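Local coordinates for lipoprotein (Mycoplasma mycoides subsp. capri, PDB 7ADK) that is probably a surface peptidase of the chymotrypsin-like PA clan, held in a complex with a second protein chain, at residues B[166-171]-B[255-260]; B[296-301]-B[410-415]; B[569-574]-B[579-584]; B[598-601]-B[605-608]. All coordinates share one frame; numbering follows the deposited sequence.

Contact 1. Residues B[166-171]-B[255-260]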
loop_
_atom_site.group_PDB
_atom_site.type_symbol
_atom_site.label_atom_id
_atom_site.label_comp_id
_atom_site.label_asym_id
_atom_site.label_seq_id
_atom_site.Cartn_x
_atom_site.Cartn_y
_atom_site.Cartn_z
ATOM N N SER B 166 -11.349 10.679 36.908
ATOM C CA SER B 166 -10.908 10.650 38.316
ATOM C C SER B 166 -10.164 9.364 38.684
ATOM O O SER B 166 -9.262 9.376 39.520
ATOM C CB SER B 166 -12.122 10.808 39.231
ATOM O OG SER B 166 -13.071 9.797 38.971
ATOM N N GLY B 167 -10.529 8.250 38.052
ATOM C CA GLY B 167 -9.917 6.942 38.209
ATOM C C GLY B 167 -8.665 6.768 37.355
ATOM O O GLY B 167 -7.706 6.146 37.799
ATOM N N TYR B 168 -8.602 7.418 36.198
ATOM C CA TYR B 168 -7.355 7.556 35.455
ATOM C C TYR B 168 -6.316 8.406 36.207
ATOM O O TYR B 168 -5.172 7.976 36.336
ATOM C CB TYR B 168 -7.651 8.086 34.051
ATOM C CG TYR B 168 -6.403 8.446 33.278
ATOM C CD1 TYR B 168 -5.595 7.437 32.722
ATOM C CD2 TYR B 168 -6.025 9.794 33.167
ATOM C CE1 TYR B 168 -4.405 7.780 32.062
ATOM C CE2 TYR B 168 -4.842 10.138 32.507
ATOM C CZ TYR B 168 -4.026 9.130 31.960
ATOM O OH TYR B 168 -2.861 9.468 31.364
ATOM N N ASP B 169 -6.695 9.556 36.784
ATOM C CA ASP B 169 -5.775 10.397 37.562
ATOM C C ASP B 169 -5.063 9.624 38.672
ATOM O O ASP B 169 -3.857 9.779 38.844
ATOM C CB ASP B 169 -6.521 11.587 38.187
ATOM C CG ASP B 169 -6.669 12.814 37.293
ATOM O OD1 ASP B 169 -5.960 12.937 36.278
ATOM O OD2 ASP B 169 -7.439 13.723 37.665
ATOM N N GLU B 170 -5.751 8.765 39.421
ATOM C CA GLU B 170 -5.072 7.948 40.437
ATOM C C GLU B 170 -4.155 6.869 39.830
ATOM O O GLU B 170 -3.110 6.583 40.404
ATOM C CB GLU B 170 -6.060 7.377 41.457
ATOM C CG GLU B 170 -7.069 6.388 40.883
ATOM C CD GLU B 170 -7.738 5.535 41.958
ATOM O OE1 GLU B 170 -7.652 4.290 41.885
ATOM O OE2 GLU B 170 -8.322 6.107 42.902
ATOM N N TYR B 171 -4.459 6.320 38.651
ATOM C CA TYR B 171 -3.551 5.420 37.937
ATOM C C TYR B 171 -2.278 6.154 37.487
ATOM O O TYR B 171 -1.179 5.603 37.570
ATOM C CB TYR B 171 -4.284 4.724 36.783
ATOM C CG TYR B 171 -3.497 3.595 36.147
ATOM C CD1 TYR B 171 -3.705 2.253 36.511
ATOM C CD2 TYR B 171 -2.533 3.899 35.176
ATOM C CE1 TYR B 171 -2.954 1.226 35.908
ATOM C CE2 TYR B 171 -1.759 2.884 34.599
ATOM C CZ TYR B 171 -1.979 1.542 34.948
ATOM O OH TYR B 171 -1.232 0.585 34.345
ATOM N N LYS B 255 -1.598 0.595 26.616
ATOM C CA LYS B 255 -0.341 1.078 25.992
ATOM C C LYS B 255 -0.549 2.069 24.838
ATOM O O LYS B 255 0.368 2.331 24.065
ATOM C CB LYS B 255 0.565 -0.100 25.609
ATOM C CG LYS B 255 0.017 -0.912 24.436
ATOM C CD LYS B 255 0.978 -2.022 24.051
ATOM C CE LYS B 255 0.411 -2.976 22.987
ATOM N NZ LYS B 255 -0.549 -3.961 23.573
ATOM N N ILE B 256 -1.763 2.586 24.680
ATOM C CA ILE B 256 -2.266 3.170 23.442
ATOM C C ILE B 256 -2.757 4.604 23.698
ATOM O O ILE B 256 -2.071 5.552 23.335
ATOM C CB ILE B 256 -3.290 2.223 22.760
ATOM C CG1 ILE B 256 -2.711 0.797 22.611
ATOM C CG2 ILE B 256 -3.675 2.788 21.387
ATOM C CD1 ILE B 256 -3.604 -0.247 21.947
ATOM N N TYR B 257 -3.925 4.789 24.326
ATOM C CA TYR B 257 -4.578 6.090 24.561
ATOM C C TYR B 257 -4.843 6.947 23.300
ATOM O O TYR B 257 -5.301 8.086 23.391
ATOM C CB TYR B 257 -3.825 6.909 25.614
ATOM C CG TYR B 257 -3.432 6.208 26.898
ATOM C CD1 TYR B 257 -4.410 5.884 27.854
ATOM C CD2 TYR B 257 -2.071 6.013 27.191
ATOM C CE1 TYR B 257 -4.023 5.381 29.103
ATOM C CE2 TYR B 257 -1.683 5.498 28.441
ATOM C CZ TYR B 257 -2.663 5.182 29.398
ATOM O OH TYR B 257 -2.295 4.656 30.589
ATOM N N GLU B 258 -4.574 6.419 22.103
ATOM C CA GLU B 258 -4.672 7.139 20.828
ATOM C C GLU B 258 -6.088 7.618 20.500
ATOM O O GLU B 258 -6.246 8.582 19.748
ATOM C CB GLU B 258 -4.130 6.246 19.694
ATOM C CG GLU B 258 -2.623 5.963 19.787
ATOM C CD GLU B 258 -1.764 7.230 19.900
ATOM O OE1 GLU B 258 -2.156 8.284 19.348
ATOM O OE2 GLU B 258 -0.692 7.193 20.537
ATOM N N GLY B 259 -7.104 6.988 21.095
ATOM C CA GLY B 259 -8.480 7.486 21.136
ATOM C C GLY B 259 -9.284 7.301 19.846
ATOM O O GLY B 259 -10.289 7.985 19.660
ATOM N N ALA B 260 -8.859 6.408 18.951
ATOM C CA ALA B 260 -9.601 6.073 17.742
ATOM C C ALA B 260 -9.326 4.639 17.253
ATOM O O ALA B 260 -10.162 3.761 17.442
ATOM C CB ALA B 260 -9.336 7.135 16.667
#

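Contact 2. Residues B[296-301]-B[410-415]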
loop_
_atom_site.group_PDB
_atom_site.type_symbol
_atom_site.label_atom_id
_atom_site.label_comp_id
_atom_site.label_asym_id
_atom_site.label_seq_id
_atom_site.Cartn_x
_atom_site.Cartn_y
_atom_site.Cartn_z
ATOM N N ALA B 296 12.630 -25.871 -3.790
ATOM C CA ALA B 296 11.725 -26.913 -3.329
ATOM C C ALA B 296 10.499 -26.286 -2.639
ATOM O O ALA B 296 10.361 -25.067 -2.635
ATOM C CB ALA B 296 12.523 -27.823 -2.420
ATOM N N ILE B 297 9.630 -27.088 -2.025
ATOM C CA ILE B 297 8.508 -26.640 -1.168
ATOM C C ILE B 297 8.303 -27.543 0.070
ATOM O O ILE B 297 7.944 -27.072 1.145
ATOM C CB ILE B 297 7.176 -26.608 -1.989
ATOM C CG1 ILE B 297 7.192 -25.581 -3.141
ATOM C CG2 ILE B 297 5.936 -26.382 -1.107
ATOM C CD1 ILE B 297 5.906 -25.489 -3.960
ATOM N N GLN B 298 8.495 -28.851 -0.083
ATOM C CA GLN B 298 7.800 -29.866 0.716
ATOM C C GLN B 298 8.124 -30.073 2.205
ATOM O O GLN B 298 7.278 -30.662 2.872
ATOM C CB GLN B 298 7.859 -31.206 -0.039
ATOM C CG GLN B 298 7.330 -31.161 -1.485
ATOM C CD GLN B 298 5.947 -30.540 -1.636
ATOM O OE1 GLN B 298 5.669 -29.817 -2.573
ATOM N NE2 GLN B 298 5.024 -30.794 -0.746
ATOM N N THR B 299 9.250 -29.619 2.765
ATOM C CA THR B 299 9.621 -29.903 4.178
ATOM C C THR B 299 8.671 -29.275 5.213
ATOM O O THR B 299 8.469 -29.823 6.296
ATOM C CB THR B 299 11.083 -29.486 4.418
ATOM O OG1 THR B 299 11.932 -30.329 3.660
ATOM C CG2 THR B 299 11.581 -29.578 5.855
ATOM N N PHE B 300 7.990 -28.183 4.868
ATOM C CA PHE B 300 6.849 -27.685 5.640
ATOM C C PHE B 300 5.678 -28.686 5.626
ATOM O O PHE B 300 5.062 -28.948 6.655
ATOM C CB PHE B 300 6.457 -26.299 5.086
ATOM C CG PHE B 300 5.058 -25.801 5.415
ATOM C CD1 PHE B 300 4.609 -25.763 6.747
ATOM C CD2 PHE B 300 4.187 -25.405 4.384
ATOM C CE1 PHE B 300 3.295 -25.372 7.045
ATOM C CE2 PHE B 300 2.870 -25.028 4.678
ATOM C CZ PHE B 300 2.422 -25.014 6.006
ATOM N N GLN B 301 5.372 -29.283 4.477
ATOM C CA GLN B 301 4.172 -30.090 4.264
ATOM C C GLN B 301 4.309 -31.543 4.731
ATOM O O GLN B 301 3.317 -32.133 5.152
ATOM C CB GLN B 301 3.763 -30.015 2.786
ATOM C CG GLN B 301 3.527 -28.566 2.323
ATOM C CD GLN B 301 2.714 -28.442 1.035
ATOM O OE1 GLN B 301 2.540 -29.361 0.247
ATOM N NE2 GLN B 301 2.199 -27.272 0.759
ATOM N N ASN B 410 7.264 -36.520 -1.236
ATOM C CA ASN B 410 8.651 -36.926 -1.371
ATOM C C ASN B 410 9.058 -37.224 -2.830
ATOM O O ASN B 410 10.246 -37.131 -3.123
ATOM C CB ASN B 410 8.911 -38.084 -0.396
ATOM C CG ASN B 410 10.384 -38.266 -0.090
ATOM O OD1 ASN B 410 11.117 -38.927 -0.807
ATOM N ND2 ASN B 410 10.861 -37.706 0.993
ATOM N N GLU B 411 8.128 -37.496 -3.768
ATOM C CA GLU B 411 8.440 -37.500 -5.206
ATOM C C GLU B 411 8.288 -36.122 -5.873
ATOM O O GLU B 411 9.094 -35.803 -6.748
ATOM C CB GLU B 411 7.706 -38.611 -5.972
ATOM C CG GLU B 411 6.202 -38.433 -6.183
ATOM C CD GLU B 411 5.660 -39.400 -7.241
ATOM O OE1 GLU B 411 5.945 -39.216 -8.447
ATOM O OE2 GLU B 411 4.928 -40.351 -6.899
ATOM N N LYS B 412 7.372 -35.251 -5.423
ATOM C CA LYS B 412 7.317 -33.853 -5.892
ATOM C C LYS B 412 8.570 -33.068 -5.487
ATOM O O LYS B 412 9.089 -32.289 -6.275
ATOM C CB LYS B 412 6.043 -33.147 -5.398
ATOM C CG LYS B 412 5.632 -32.050 -6.400
ATOM C CD LYS B 412 5.124 -30.758 -5.770
ATOM C CE LYS B 412 3.818 -30.929 -4.984
ATOM N NZ LYS B 412 3.450 -29.673 -4.281
ATOM N N LYS B 413 9.132 -33.352 -4.310
ATOM C CA LYS B 413 10.424 -32.853 -3.798
ATOM C C LYS B 413 11.621 -33.192 -4.710
ATOM O O LYS B 413 12.651 -32.533 -4.617
ATOM C CB LYS B 413 10.592 -33.417 -2.372
ATOM C CG LYS B 413 11.836 -32.943 -1.606
ATOM C CD LYS B 413 11.828 -33.427 -0.153
ATOM C CE LYS B 413 13.133 -33.137 0.601
ATOM N NZ LYS B 413 13.321 -31.734 0.989
ATOM N N LYS B 414 11.505 -34.178 -5.611
ATOM C CA LYS B 414 12.564 -34.545 -6.573
ATOM C C LYS B 414 12.472 -33.811 -7.918
ATOM O O LYS B 414 13.381 -33.953 -8.733
ATOM C CB LYS B 414 12.635 -36.072 -6.781
ATOM C CG LYS B 414 12.498 -36.871 -5.477
ATOM C CD LYS B 414 12.875 -38.349 -5.612
ATOM C CE LYS B 414 12.327 -39.223 -4.473
ATOM N NZ LYS B 414 12.679 -38.746 -3.128
ATOM N N GLU B 415 11.416 -33.037 -8.195
ATOM C CA GLU B 415 11.329 -32.194 -9.399
ATOM C C GLU B 415 11.614 -30.720 -9.075
ATOM O O GLU B 415 11.005 -30.117 -8.196
ATOM C CB GLU B 415 10.007 -32.378 -10.170
ATOM C CG GLU B 415 8.706 -32.104 -9.406
ATOM C CD GLU B 415 7.485 -32.043 -10.325
ATOM O OE1 GLU B 415 7.430 -31.169 -11.219
ATOM O OE2 GLU B 415 6.569 -32.878 -10.170
#

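Contact 3. Residues B[569-574]-B[579-584]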
loop_
_atom_site.group_PDB
_atom_site.type_symbol
_atom_site.label_atom_id
_atom_site.label_comp_id
_atom_site.label_asym_id
_atom_site.label_seq_id
_atom_site.Cartn_x
_atom_site.Cartn_y
_atom_site.Cartn_z
ATOM N N ASN B 569 24.251 -3.866 -15.338
ATOM C CA ASN B 569 25.238 -3.339 -16.283
ATOM C C ASN B 569 25.363 -1.807 -16.252
ATOM O O ASN B 569 26.278 -1.258 -16.862
ATOM C CB ASN B 569 24.922 -3.883 -17.683
ATOM C CG ASN B 569 25.023 -5.395 -17.749
ATOM O OD1 ASN B 569 24.045 -6.084 -17.980
ATOM N ND2 ASN B 569 26.182 -5.960 -17.501
ATOM N N GLN B 570 24.471 -1.114 -15.542
ATOM C CA GLN B 570 24.507 0.334 -15.311
ATOM C C GLN B 570 24.943 0.717 -13.886
ATOM O O GLN B 570 25.275 1.875 -13.651
ATOM C CB GLN B 570 23.157 0.944 -15.705
ATOM C CG GLN B 570 21.979 0.484 -14.850
ATOM C CD GLN B 570 20.698 1.231 -15.174
ATOM O OE1 GLN B 570 20.038 0.980 -16.158
ATOM N NE2 GLN B 570 20.296 2.161 -14.387
ATOM N N TYR B 571 24.980 -0.229 -12.949
ATOM C CA TYR B 571 25.480 -0.030 -11.593
ATOM C C TYR B 571 27.013 0.008 -11.525
ATOM O O TYR B 571 27.700 -0.192 -12.525
ATOM C CB TYR B 571 24.925 -1.134 -10.680
ATOM C CG TYR B 571 24.751 -0.687 -9.247
ATOM C CD1 TYR B 571 23.720 0.219 -8.959
ATOM C CD2 TYR B 571 25.575 -1.164 -8.210
ATOM C CE1 TYR B 571 23.477 0.635 -7.643
ATOM C CE2 TYR B 571 25.337 -0.742 -6.889
ATOM C CZ TYR B 571 24.275 0.143 -6.600
ATOM O OH TYR B 571 24.017 0.536 -5.331
ATOM N N GLU B 572 27.557 0.232 -10.330
ATOM C CA GLU B 572 28.987 0.104 -10.029
ATOM C C GLU B 572 29.534 -1.299 -10.356
ATOM O O GLU B 572 28.808 -2.288 -10.309
ATOM C CB GLU B 572 29.228 0.503 -8.571
ATOM C CG GLU B 572 30.680 0.585 -8.109
ATOM C CD GLU B 572 31.529 1.537 -8.930
ATOM O OE1 GLU B 572 31.622 2.715 -8.583
ATOM O OE2 GLU B 572 32.099 1.116 -9.933
ATOM N N THR B 573 30.799 -1.377 -10.765
ATOM C CA THR B 573 31.462 -2.604 -11.218
ATOM C C THR B 573 32.758 -2.966 -10.487
ATOM O O THR B 573 33.009 -4.149 -10.253
ATOM C CB THR B 573 31.634 -2.545 -12.738
ATOM O OG1 THR B 573 32.094 -3.762 -13.236
ATOM C CG2 THR B 573 32.580 -1.474 -13.232
ATOM N N GLU B 574 33.598 -2.000 -10.105
ATOM C CA GLU B 574 34.897 -2.299 -9.487
ATOM C C GLU B 574 34.728 -2.740 -8.027
ATOM O O GLU B 574 34.034 -2.085 -7.258
ATOM C CB GLU B 574 35.852 -1.113 -9.652
ATOM C CG GLU B 574 37.272 -1.368 -9.117
ATOM C CD GLU B 574 37.472 -1.010 -7.636
ATOM O OE1 GLU B 574 37.236 0.163 -7.272
ATOM O OE2 GLU B 574 37.901 -1.888 -6.857
ATOM N N ILE B 579 31.476 -3.356 -3.212
ATOM C CA ILE B 579 31.269 -3.757 -1.807
ATOM C C ILE B 579 30.827 -2.569 -0.949
ATOM O O ILE B 579 29.968 -2.717 -0.083
ATOM C CB ILE B 579 32.513 -4.473 -1.236
ATOM C CG1 ILE B 579 32.666 -5.833 -1.941
ATOM C CG2 ILE B 579 32.422 -4.683 0.279
ATOM C CD1 ILE B 579 33.975 -6.564 -1.671
ATOM N N SER B 580 31.337 -1.376 -1.217
ATOM C CA SER B 580 30.896 -0.176 -0.514
ATOM C C SER B 580 29.470 0.228 -0.878
ATOM O O SER B 580 28.716 0.550 0.022
ATOM C CB SER B 580 31.857 0.979 -0.747
ATOM O OG SER B 580 33.147 0.637 -0.301
ATOM N N LYS B 581 29.050 0.129 -2.144
ATOM C CA LYS B 581 27.656 0.360 -2.563
ATOM C C LYS B 581 26.696 -0.717 -2.053
ATOM O O LYS B 581 25.575 -0.384 -1.692
ATOM C CB LYS B 581 27.576 0.503 -4.092
ATOM C CG LYS B 581 28.213 1.784 -4.636
ATOM C CD LYS B 581 27.484 3.092 -4.296
ATOM C CE LYS B 581 26.130 3.240 -4.992
ATOM N NZ LYS B 581 25.543 4.564 -4.747
ATOM N N ILE B 582 27.106 -1.974 -1.908
ATOM C CA ILE B 582 26.330 -3.039 -1.252
ATOM C C ILE B 582 26.107 -2.730 0.233
ATOM O O ILE B 582 24.980 -2.715 0.726
ATOM C CB ILE B 582 27.033 -4.411 -1.441
ATOM C CG1 ILE B 582 26.885 -4.890 -2.893
ATOM C CG2 ILE B 582 26.445 -5.481 -0.520
ATOM C CD1 ILE B 582 27.867 -5.982 -3.314
ATOM N N THR B 583 27.193 -2.458 0.968
ATOM C CA THR B 583 27.205 -2.321 2.432
ATOM C C THR B 583 26.890 -0.907 2.930
ATOM O O THR B 583 27.203 -0.602 4.078
ATOM C CB THR B 583 28.515 -2.833 3.057
ATOM O OG1 THR B 583 29.622 -2.056 2.665
ATOM C CG2 THR B 583 28.755 -4.293 2.683
ATOM N N ASN B 584 26.331 -0.022 2.093
ATOM C CA ASN B 584 26.071 1.396 2.391
ATOM C C ASN B 584 27.276 2.102 3.046
ATOM O O ASN B 584 27.144 2.973 3.903
ATOM C CB ASN B 584 24.784 1.521 3.203
ATOM C CG ASN B 584 23.500 1.568 2.405
ATOM O OD1 ASN B 584 23.391 2.237 1.404
ATOM N ND2 ASN B 584 22.449 0.958 2.880
#

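Contact 4. Residues B[598-601]-B[605-608]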
loop_
_atom_site.group_PDB
_atom_site.type_symbol
_atom_site.label_atom_id
_atom_site.label_comp_id
_atom_site.label_asym_id
_atom_site.label_seq_id
_atom_site.Cartn_x
_atom_site.Cartn_y
_atom_site.Cartn_z
ATOM N N ASP B 598 24.637 -1.613 30.115
ATOM C CA ASP B 598 23.875 -1.494 31.356
ATOM C C ASP B 598 22.915 -2.680 31.556
ATOM O O ASP B 598 22.274 -3.155 30.622
ATOM C CB ASP B 598 23.083 -0.176 31.428
ATOM C CG ASP B 598 23.840 1.136 31.231
ATOM O OD1 ASP B 598 25.084 1.142 31.294
ATOM O OD2 ASP B 598 23.172 2.186 31.083
ATOM N N SER B 599 22.765 -3.132 32.799
ATOM C CA SER B 599 21.711 -4.053 33.211
ATOM C C SER B 599 20.348 -3.373 33.142
ATOM O O SER B 599 20.101 -2.456 33.916
ATOM C CB SER B 599 21.988 -4.456 34.649
ATOM O OG SER B 599 20.952 -5.252 35.176
ATOM N N LEU B 600 19.431 -3.818 32.283
ATOM C CA LEU B 600 18.044 -3.319 32.268
ATOM C C LEU B 600 17.227 -3.694 33.525
ATOM O O LEU B 600 16.121 -3.202 33.707
ATOM C CB LEU B 600 17.327 -3.814 30.988
ATOM C CG LEU B 600 17.105 -2.746 29.898
ATOM C CD1 LEU B 600 16.351 -3.383 28.738
ATOM C CD2 LEU B 600 16.261 -1.561 30.363
ATOM N N LEU B 601 17.760 -4.570 34.382
ATOM C CA LEU B 601 17.143 -5.036 35.629
ATOM C C LEU B 601 17.482 -4.151 36.847
ATOM O O LEU B 601 16.683 -4.078 37.782
ATOM C CB LEU B 601 17.580 -6.491 35.862
ATOM C CG LEU B 601 16.979 -7.468 34.828
ATOM C CD1 LEU B 601 17.855 -8.699 34.716
ATOM C CD2 LEU B 601 15.572 -7.925 35.213
ATOM N N THR B 605 18.759 1.940 35.644
ATOM C CA THR B 605 18.713 1.722 34.192
ATOM C C THR B 605 17.284 1.722 33.688
ATOM O O THR B 605 16.985 2.439 32.742
ATOM C CB THR B 605 19.353 0.414 33.753
ATOM O OG1 THR B 605 20.627 0.258 34.313
ATOM C CG2 THR B 605 19.522 0.355 32.239
ATOM N N TYR B 606 16.389 0.954 34.314
ATOM C CA TYR B 606 15.000 0.873 33.869
ATOM C C TYR B 606 14.327 2.248 33.889
ATOM O O TYR B 606 13.611 2.603 32.957
ATOM C CB TYR B 606 14.240 -0.150 34.723
ATOM C CG TYR B 606 12.855 -0.451 34.186
ATOM C CD1 TYR B 606 12.710 -1.334 33.104
ATOM C CD2 TYR B 606 11.733 0.230 34.681
ATOM C CE1 TYR B 606 11.469 -1.494 32.469
ATOM C CE2 TYR B 606 10.492 0.092 34.040
ATOM C CZ TYR B 606 10.370 -0.744 32.915
ATOM O OH TYR B 606 9.202 -0.787 32.242
ATOM N N ALA B 607 14.609 3.066 34.906
ATOM C CA ALA B 607 14.041 4.401 35.045
ATOM C C ALA B 607 14.350 5.356 33.877
ATOM O O ALA B 607 13.653 6.353 33.713
ATOM C CB ALA B 607 14.505 4.979 36.362
ATOM N N LYS B 608 15.384 5.078 33.071
ATOM C CA LYS B 608 15.732 5.833 31.860
ATOM C C LYS B 608 14.777 5.537 30.697
ATOM O O LYS B 608 14.654 6.364 29.809
ATOM C CB LYS B 608 17.193 5.569 31.457
ATOM C CG LYS B 608 18.201 6.056 32.500
ATOM C CD LYS B 608 19.671 6.005 32.050
ATOM C CE LYS B 608 20.254 4.589 31.977
ATOM N NZ LYS B 608 21.645 4.567 31.456
#

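Contact 1. Residues B[166-171]-B[255-260]
Tyr168 and Tyr257 meet through their rings, and almost all of this small contact lies between them. The pair is an offset edge-to-face stack in which the edge of Tyr168 is directed at the face of Tyr257; the centroids lie 5.8 Å apart and the planes stand at 74°. Its closest approach is Tyr168 CE1 to Tyr257 CE1, 3.8 Å. With CG of Tyr168 trans to its amide nitrogen (chi1 172°), the ring reaches out from the helix toward the loop, and the two rings together bridge the 11.3 Å between Tyr168 CA and Tyr257 CA. Helix 165-173 belongs to the N-terminal part of the model, which has helices but no strands before 289-293, and here it is tied to the long loop that precedes that strand. Phe159 stacks on Tyr168, whose hydroxyl is hydrogen-bonded to Asp614. Tyr171 joins more loosely, its CE2 standing 4.4 Å from Tyr257 OH, while its own hydroxyl is taken by Asp183. Away from the rings, Ser166 and Glu170 lie on the exposed side of the helix. On the loop, Glu258 O is hydrogen-bonded to a polar side chain of the partner protein, and Glu258 OE1 is paired with Lys671.

Contact 2. Residues B[296-301]-B[410-415]
Gln298 carries the contact with Lys412 and Lys413: its inner carbons meet Lys413 and its amide Lys412. Gln298 CB lies 4.2 Å from Lys413 CB, and Gln298 CG keeps the same company, 4.0 Å from the backbone N of Lys413. The two side chains run past each other in opposite senses. A bend at chi2 (-51°) then turns the amide away from Lys413 and across the end of Lys412, so that Gln298 CD comes to 4.0 Å from Lys412 CE. At the tip the two amide atoms part. Gln298 OE1 accepts a hydrogen bond of 2.8 Å from Lys412 NZ, which approaches tilted 31° from the carbonyl plane. Gln298 NE2 donates instead to Gln301 OE1 at 3.0 Å, within its own segment. With a bond at either end, the amide is restrained from flipping. These residues lie where a helical excursion leaves and rejoins the sheet: strands 289-293 and 421-433 pair antiparallel, and the chain between them passes through helix 299-313 at its start and helix 402-412 at its finish. The contact therefore joins the two ends of the excursion, where Tyr409 of the returning helix also touches both Gln298 and Gln301. Lys412 reaches the amide by two bends, at chi2 and chi3. Lys413, by contrast, is extended until its last torsion, and Lys413 NZ makes a weak hydrogen bond to Thr299 OG1 at 3.3 Å, on the more exposed flank.

Contact 3. Residues B[569-574]-B[579-584]
Tyr571 and Lys581 are brought together by different first torsions: the tyrosine CG is trans to its amide nitrogen (chi1 -150°), while the lysine CG lies opposite its carbonyl carbon (chi1 -69°). Further bends at chi2 and chi3 curl the lysine chain beside the phenol. Lys581 CE approaches Tyr571 OH to 3.4 Å, and Lys581 CB sits 3.8 Å from Tyr571 CE2, so the aliphatic part of the lysine packs obliquely along the hydroxyl-bearing end of the ring. Alongside, Glu572 CB meets Lys581 CG at 4.3 Å. The lysine ammonium goes on to a salt bridge with Glu470. This is a loop folding back onto the helix it leads into: residues 569-574 follow strand 565-566, at the margin of the large antiparallel sheet, and Glu574 is the N-cap of helix 575-582, its OE2 accepting from the backbone N of Asn576. Just before the cap, Glu572 OE2 takes the amide N of Thr573 at 2.9 Å, from the anti side of the carboxylate. At the other end of the helix, Ile579 O receives Thr583 N and Thr583 OG1 from opposite faces of its plane, the latter at 2.8 Å. Arg466 of strand 461-467 binds the backbone oxygens of Lys581 and Ile582 and also touches the Tyr571 side chain, while Asn584 spans to Leu467 O and Ser469 N.

Contact 4. Residues B[598-601]-B[605-608]
Thr605 and Ser599 join the loop after strand 594-595 of the mixed sheet to the short helix 603-606 that it leads into. Thr605 OG1 donates to Ser599 O at 2.8 Å, with the donor above the carbonyl plane, 38° out of it. The methyl branch of the same threonine is close by: Thr605 CG2 lies 3.3 Å from that Ser599 O, and packs on Asp598 CB (3.7 Å) and Leu600 CD2 (4.2 Å). Leu600 O lies at the edge of the Tyr606 ring, near its plane, and 3.7 Å from Tyr606 CB. Farther along, Asp598 and Lys608 form a salt bridge. Lys608 NZ meets Asp598 OD2 at 2.9 Å, nearly in line with its C-O bond, and the two side chains cross at about a right angle; a bend at chi3 (-73°) steers the lysine end to the carboxylate. Within 605-608, Lys608 N is bonded to Thr605 O at 3.1 Å. Outside these bonds lies a second shell. Tyr606 sends its hydroxyl to Pro710 O, and its ring lies nearly parallel to that of Phe697, a residue that also touches Leu600. On the loop side the tie is to strand 783-792 of the same mixed sheet, where Asp792 OD1 is hydrogen-bonded to Ser599 OG.

The four contacts follow one another along the chain without interleaving. Contact 1 ties helix 165-173 to the loop before strand 289-293. Contacts 2, 3 and 4 all fall in the Mycoplasma peptidase (DUF31) region. Contact 2 closes the base of the helical excursion between paired strands 289-293 and 421-433 of the antiparallel sheet, and contact 3 packs beside strands 461-467 and 486-493 of that sheet, centres 36 Å from contact 2. Contact 4 follows strand 594-595 of the mixed sheet and is bonded to strand 783-792. It is nearest to contact 1, centres 25 Å apart. Contacts 3 and 4 are local, each joining a loop to the helix it enters, whereas contacts 1 and 2 join parts 84 and 109 residues apart.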